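Side-chain contacts in ESAT-6-like protein SAG1039 (Streptococcus agalactiae serogroup V, PDB 3GWK), which is of unknown function but forms a homodimeric four-helix bundle of the WXG100 (ESAT-6-like) family, whose members are typically exported by specialised secretion systems: residues I6-P10 and E11-S15; L79-A82 and D83-Q87; A90-A93 and S94-G98. All blocks are in the same frame, centred on the assembly; numbering follows the deposited sequence.

Interaction 1: I6-P10 and E11-S15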
# COMPACT_ATOMS: atom_id res chain seq x y z
N ILE A 6 24.36 -4.54 -15.73
CA ILE A 6 23.60 -5.20 -14.64
C ILE A 6 24.55 -6.02 -13.80
O ILE A 6 25.23 -6.94 -14.34
CB ILE A 6 22.45 -6.07 -15.19
CG1 ILE A 6 21.43 -5.18 -15.91
CG2 ILE A 6 21.80 -6.86 -14.04
CD1 ILE A 6 20.37 -5.97 -16.65
N LYS A 7 24.65 -5.73 -12.51
CA LYS A 7 25.51 -6.51 -11.63
C LYS A 7 24.78 -7.56 -10.83
O LYS A 7 25.42 -8.47 -10.31
CB LYS A 7 26.19 -5.62 -10.61
CG LYS A 7 26.22 -4.26 -11.04
CD LYS A 7 27.12 -3.93 -12.17
CE LYS A 7 27.03 -2.40 -12.40
NZ LYS A 7 26.93 -1.65 -11.09
N LEU A 8 23.47 -7.46 -10.72
CA LEU A 8 22.66 -8.46 -10.03
C LEU A 8 22.63 -9.75 -10.86
O LEU A 8 22.41 -9.71 -12.06
CB LEU A 8 21.24 -8.04 -9.76
CG LEU A 8 21.14 -6.79 -8.86
CD1 LEU A 8 19.64 -6.41 -8.70
CD2 LEU A 8 21.83 -6.99 -7.54
N THR A 9 22.86 -10.89 -10.23
CA THR A 9 22.72 -12.17 -10.85
C THR A 9 21.24 -12.52 -11.14
O THR A 9 20.37 -11.92 -10.54
CB THR A 9 23.24 -13.29 -9.97
OG1 THR A 9 22.40 -13.40 -8.84
CG2 THR A 9 24.70 -13.06 -9.55
N PRO A 10 20.97 -13.52 -12.01
CA PRO A 10 19.57 -13.94 -12.15
C PRO A 10 18.87 -14.27 -10.85
O PRO A 10 17.72 -13.93 -10.60
CB PRO A 10 19.65 -15.15 -13.11
CG PRO A 10 20.89 -14.77 -13.99
CD PRO A 10 21.87 -14.14 -13.02
N GLU A 11 19.60 -14.94 -9.98
CA GLU A 11 19.04 -15.33 -8.69
C GLU A 11 18.70 -14.10 -7.80
O GLU A 11 17.67 -14.05 -7.13
CB GLU A 11 20.08 -16.20 -7.96
CG GLU A 11 20.32 -17.53 -8.62
CD GLU A 11 21.06 -17.56 -9.97
OE1 GLU A 11 20.72 -18.60 -10.60
OE2 GLU A 11 21.94 -16.68 -10.41
N GLU A 12 19.61 -13.13 -7.84
CA GLU A 12 19.35 -11.92 -7.11
C GLU A 12 18.18 -11.15 -7.68
O GLU A 12 17.36 -10.61 -6.95
CB GLU A 12 20.56 -11.02 -7.07
CG GLU A 12 21.67 -11.58 -6.15
CD GLU A 12 22.95 -10.77 -6.20
OE1 GLU A 12 23.36 -10.38 -7.31
OE2 GLU A 12 23.56 -10.59 -5.13
N LEU A 13 18.08 -11.08 -9.02
CA LEU A 13 16.98 -10.43 -9.67
C LEU A 13 15.64 -11.10 -9.25
O LEU A 13 14.68 -10.44 -8.96
CB LEU A 13 17.15 -10.47 -11.18
CG LEU A 13 18.23 -9.57 -11.73
CD1 LEU A 13 18.65 -9.95 -13.13
CD2 LEU A 13 17.80 -8.17 -11.71
N ARG A 14 15.61 -12.44 -9.19
CA ARG A 14 14.42 -13.17 -8.80
C ARG A 14 14.06 -12.93 -7.35
O ARG A 14 12.90 -12.77 -6.99
CB ARG A 14 14.63 -14.67 -9.11
CG ARG A 14 14.60 -14.91 -10.61
CD ARG A 14 15.12 -16.30 -10.93
NE ARG A 14 15.06 -16.50 -12.39
CZ ARG A 14 15.96 -17.19 -13.07
NH1 ARG A 14 16.93 -17.81 -12.45
NH2 ARG A 14 15.86 -17.22 -14.40
N SER A 15 15.08 -12.83 -6.48
CA SER A 15 14.78 -12.60 -5.07
C SER A 15 14.21 -11.17 -4.88
O SER A 15 13.25 -10.96 -4.13
CB SER A 15 16.08 -12.66 -4.32
OG SER A 15 16.48 -14.00 -4.27
O HOH W 1 25.70 -9.29 -7.72

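Interaction 2: L79-A82 and D83-Q87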
# COMPACT_ATOMS: atom_id res chain seq x y z
N LEU A 79 11.91 -10.56 -13.45
CA LEU A 79 11.84 -11.99 -13.80
C LEU A 79 12.25 -12.20 -15.24
O LEU A 79 12.99 -13.14 -15.56
CB LEU A 79 10.43 -12.55 -13.58
CG LEU A 79 9.94 -12.60 -12.16
CD1 LEU A 79 8.53 -13.14 -12.12
CD2 LEU A 79 10.86 -13.48 -11.27
N LYS A 80 11.75 -11.36 -16.13
CA LYS A 80 12.08 -11.54 -17.56
C LYS A 80 13.53 -11.30 -17.84
O LYS A 80 14.15 -12.02 -18.63
CB LYS A 80 11.15 -10.68 -18.38
CG LYS A 80 9.73 -11.27 -18.35
CD LYS A 80 8.68 -10.36 -18.92
CE LYS A 80 7.24 -10.89 -18.72
NZ LYS A 80 7.04 -12.12 -19.53
N VAL A 81 14.10 -10.26 -17.23
CA VAL A 81 15.51 -9.96 -17.39
C VAL A 81 16.35 -11.13 -16.82
O VAL A 81 17.30 -11.53 -17.46
CB VAL A 81 15.84 -8.62 -16.79
CG1 VAL A 81 17.33 -8.39 -16.70
CG2 VAL A 81 15.18 -7.52 -17.57
N ALA A 82 15.97 -11.65 -15.65
CA ALA A 82 16.69 -12.76 -15.08
C ALA A 82 16.74 -13.94 -16.06
O ALA A 82 17.77 -14.57 -16.27
CB ALA A 82 16.06 -13.21 -13.77
N ASP A 83 15.57 -14.25 -16.69
CA ASP A 83 15.55 -15.37 -17.62
C ASP A 83 16.45 -15.13 -18.81
O ASP A 83 17.16 -16.01 -19.31
CB ASP A 83 14.13 -15.60 -18.16
CG ASP A 83 13.22 -16.34 -17.18
OD1 ASP A 83 13.73 -16.88 -16.22
OD2 ASP A 83 12.02 -16.36 -17.42
N ILE A 84 16.44 -13.89 -19.32
CA ILE A 84 17.31 -13.58 -20.49
C ILE A 84 18.78 -13.70 -20.12
O ILE A 84 19.59 -14.24 -20.91
CB ILE A 84 16.99 -12.18 -21.04
CG1 ILE A 84 15.58 -12.16 -21.66
CG2 ILE A 84 18.01 -11.73 -22.04
CD1 ILE A 84 14.99 -10.78 -21.82
N ILE A 85 19.14 -13.21 -18.95
CA ILE A 85 20.53 -13.31 -18.54
C ILE A 85 20.92 -14.79 -18.32
O ILE A 85 22.00 -15.22 -18.77
CB ILE A 85 20.83 -12.48 -17.29
CG1 ILE A 85 20.63 -11.02 -17.62
CG2 ILE A 85 22.21 -12.75 -16.75
CD1 ILE A 85 20.75 -10.06 -16.42
N GLU A 86 20.09 -15.56 -17.64
CA GLU A 86 20.41 -16.97 -17.41
C GLU A 86 20.59 -17.72 -18.73
O GLU A 86 21.55 -18.51 -18.88
CB GLU A 86 19.30 -17.58 -16.62
CG GLU A 86 19.51 -19.02 -16.27
CD GLU A 86 18.47 -19.39 -15.21
OE1 GLU A 86 17.33 -19.40 -15.61
OE2 GLU A 86 18.79 -19.37 -13.98
N GLN A 87 19.79 -17.43 -19.73
CA GLN A 87 19.93 -18.08 -21.04
C GLN A 87 21.21 -17.65 -21.76
O GLN A 87 21.80 -18.42 -22.49
CB GLN A 87 18.73 -17.77 -21.91
CG GLN A 87 18.69 -18.54 -23.18
CD GLN A 87 18.61 -20.05 -22.95
OE1 GLN A 87 17.71 -20.54 -22.27
NE2 GLN A 87 19.60 -20.80 -23.47
O HOH W 2 12.92 -15.39 -13.85

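Interaction 3: A90-A93 and S94-G98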
# COMPACT_ATOMS: atom_id res chain seq x y z
N ALA A 90 23.96 -19.76 -20.42
CA ALA A 90 23.87 -21.08 -21.01
C ALA A 90 24.38 -21.05 -22.46
O ALA A 90 25.07 -22.00 -22.93
CB ALA A 90 22.46 -21.59 -20.94
N ASP A 91 23.96 -20.06 -23.22
CA ASP A 91 24.37 -19.97 -24.62
C ASP A 91 25.86 -19.74 -24.75
O ASP A 91 26.50 -20.30 -25.66
CB ASP A 91 23.62 -18.84 -25.33
CG ASP A 91 22.16 -19.16 -25.58
OD1 ASP A 91 21.71 -20.32 -25.31
OD2 ASP A 91 21.44 -18.28 -26.07
N ILE A 92 26.46 -18.93 -23.89
CA ILE A 92 27.93 -18.76 -23.93
C ILE A 92 28.59 -20.10 -23.61
O ILE A 92 29.55 -20.52 -24.24
CB ILE A 92 28.35 -17.62 -23.04
CG1 ILE A 92 27.80 -16.28 -23.63
CG2 ILE A 92 29.86 -17.56 -22.85
CD1 ILE A 92 28.09 -15.05 -22.76
N ALA A 93 28.06 -20.78 -22.58
CA ALA A 93 28.67 -22.07 -22.20
C ALA A 93 28.62 -23.10 -23.33
O ALA A 93 29.50 -23.97 -23.49
CB ALA A 93 27.97 -22.63 -20.94
N SER A 94 27.56 -23.08 -24.13
CA SER A 94 27.36 -24.08 -25.17
C SER A 94 27.98 -23.71 -26.53
O SER A 94 28.38 -24.58 -27.29
CB SER A 94 25.86 -24.27 -25.39
OG SER A 94 25.64 -25.13 -26.50
N GLN A 95 28.00 -22.42 -26.85
CA GLN A 95 28.36 -21.97 -28.17
C GLN A 95 29.78 -21.46 -28.29
O GLN A 95 30.30 -21.35 -29.41
CB GLN A 95 27.40 -20.87 -28.64
CG GLN A 95 26.00 -21.34 -28.76
CD GLN A 95 25.03 -20.19 -29.01
OE1 GLN A 95 25.34 -19.18 -29.65
NE2 GLN A 95 23.77 -20.45 -28.64
N ILE A 96 30.36 -21.03 -27.18
CA ILE A 96 31.70 -20.41 -27.20
C ILE A 96 32.66 -21.48 -26.80
O ILE A 96 32.48 -22.15 -25.76
CB ILE A 96 31.77 -19.14 -26.28
CG1 ILE A 96 30.73 -18.13 -26.73
CG2 ILE A 96 33.17 -18.52 -26.22
CD1 ILE A 96 30.85 -17.69 -28.17
N SER A 97 33.78 -21.59 -27.55
CA SER A 97 34.85 -22.50 -27.18
C SER A 97 36.20 -21.78 -27.07
O SER A 97 36.89 -21.58 -28.05
CB SER A 97 34.93 -23.68 -28.16
OG SER A 97 34.52 -23.29 -29.45
N GLY A 98 36.57 -21.57 -25.84
CA GLY A 98 37.80 -20.91 -25.48
C GLY A 98 38.40 -21.45 -24.23
O GLY A 98 39.26 -20.75 -23.64
OXT GLY A 98 37.94 -22.50 -23.74
O HOH W 3 22.29 -17.71 -28.71
O HOH W 4 32.05 -21.54 -22.91
O HOH W 5 31.47 -24.43 -25.42

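Interaction 1: I6-P10 and E11-S15
Thr9 and Glu12 exchange hydrogen bonds to form a capping box at the start of helix 10-44. Thr9 is the N-cap: its OG1 accepts from the backbone N of Glu12 at 3.0 Å, and in return Glu12 OE1 accepts from Thr9 N, also at 3.0 Å. The first-turn amides of a helix have no preceding carbonyls to bind, so a short hydroxyl side chain suits the cap. Chi1 of 68° sets OG1 between the backbone N and the carbonyl carbon of Thr9, facing the helix end. Glu12 is long enough to return: its chain runs extended beyond CG, passes OG1 of Thr9 with CG at 3.3 Å, and offers the anti lone pair of OE1 to a nearly straight bond (164°). A water donates to this same OE1 at 2.6 Å and to Lys7 O, so the carboxylate oxygen receives two hydrogens and the loop carbonyl is tied to the box. The partial positive charge of the helix start probably steadies the carboxylate as well.

Regular helical bonds begin at once, Leu13 N donating to Thr9 O and Arg14 N to Pro10 O. Pro10 suits the first turn because it has no N-H to satisfy. Its CB lies over one face of the Arg14 guanidinium, 3.9 Å from NH1, while that group forms salt bridges with Asp83 and Glu86. On the apolar side, Leu8 CB meets Leu13 CG at 3.9 Å, bringing the loop against the helix.

The turn is wedged between two neighbours. Ile6, Pro10, Leu13 and Arg14 lean on helix 51-95 of the same chain, whereas Lys7, in one of its two conformers, reaches Asp46 of the second subunit in a salt bridge and Ile6 packs on Trp45 of that subunit.

Interaction 2: L79-A82 and D83-Q87
Val81 and Ile85 touch one turn apart on helix 51-95, the long second helix of the hairpin that pairs with its dimer mate as a four-helix bundle. The contact is an i to i+4 arrangement within one continuous helix.

Backbone bonds supply the framework. Asp83, Ile84, Ile85 and Glu86 donate in turn to the carbonyls of Leu79, Lys80, Val81 and Ala82, at 2.9 to 3.0 Å, and the near-uniform lengths mark a regular, unstrained alpha-helix.

Apolar contact falls on the side facing the rest of the chain. The branched residues Val81 and Ile85 meet through single methyls, CG1 of Val81 and CD1 of Ile85, 3.8 Å apart. Val81 presents that methyl because chi1 of 169° places CG1 opposite its own backbone N; Ile85 reaches back along the helix with CG1 beside its backbone N, passing Val81 O at 3.4 Å. Both also pack on Ile6. Between them in sequence, Ala82 is buried, and its small methyl lets Leu13 and Arg14 of helix 10-44 come close.

The polar groups lie at the flank of this face. Asp83 and Glu86 are the acidic partners of Arg14; three residues apart, they can serve NH1 and NH2 of one guanidinium. Glu86 spans the gap with an extended chain, where the shorter Asp83 stays close to the backbone. Besides the arginine, Asp83 OD1 accepts from a water at 2.9 Å, and that same water donates its other hydrogen to Leu79 O at 2.8 Å.

Interaction 3: A90-A93 and S94-G98
Asp91 and Gln95 run alongside each other in the same direction at the C-terminal end of helix 51-95, with the carboxylate and amide planes 27° apart. They join through a water that donates to Asp91 OD2 at 2.8 Å and accepts from Gln95 NE2 at 3.1 Å. Gln95 sends an extended chain back over the preceding turn, laying CG 3.3 Å from Asp91 O and bringing NE2 to 3.7 Å from Asp91 CB. The other carboxylate oxygen, OD1, takes a hydrogen bond from Gln87, one turn earlier, so both oxygens of Asp91 have partners.

The backbone bonds record the helix running out. Ser94 N donates to Ala90 O, with a weak second bond to Asp91 O, and Gln95 N follows to Asp91 O. The last across the contact, Ile96 N to Ile92 O at 3.1 Å, is made by the residue whose backbone is the first to depart from helical angles. Two waters then take over: one donates to Ile92 O and Ile96 O, the other to Ala93 O and Ile96 O. Ile96 O thus receives both waters, and solvent supplements or supplies the partners of these three carbonyls.

Apolar contact is slight. Ile92 CG2 lies 4.0 Å from Ile96 CG1, the two side chains flanking each other on the exposed surface.

Small Ala93 and polar Ser94 and Gln95 suit such a solvent-facing end. With every side-chain link either mediated by water or weakly apolar, this turn is held chiefly by its backbone. The partial negative charge of the helix end would, if anything, be expected to disfavour the negative Asp91, with the Gln87 bond and water in partial compensation.

How the interactions relate
Interaction 1 comes first along the chain, at the loop and start of helix 10-44; interactions 2 and 3 follow in that order on helix 51-95. All three lie on the same side of the chain's centre. Interactions 1 and 2 have centres about 9 Å apart and touch directly, since the two antiparallel helices of the hairpin bring the beginning of one beside the later part of the other; salt bridges and packing join them. Interaction 3 is centred about 17 Å beyond interaction 2 and 21 Å from interaction 1, without touching the latter. The series therefore passes from a capped, packed helix start, through the packing of the two helices within the chain, to a projecting, water-bound C-terminal end.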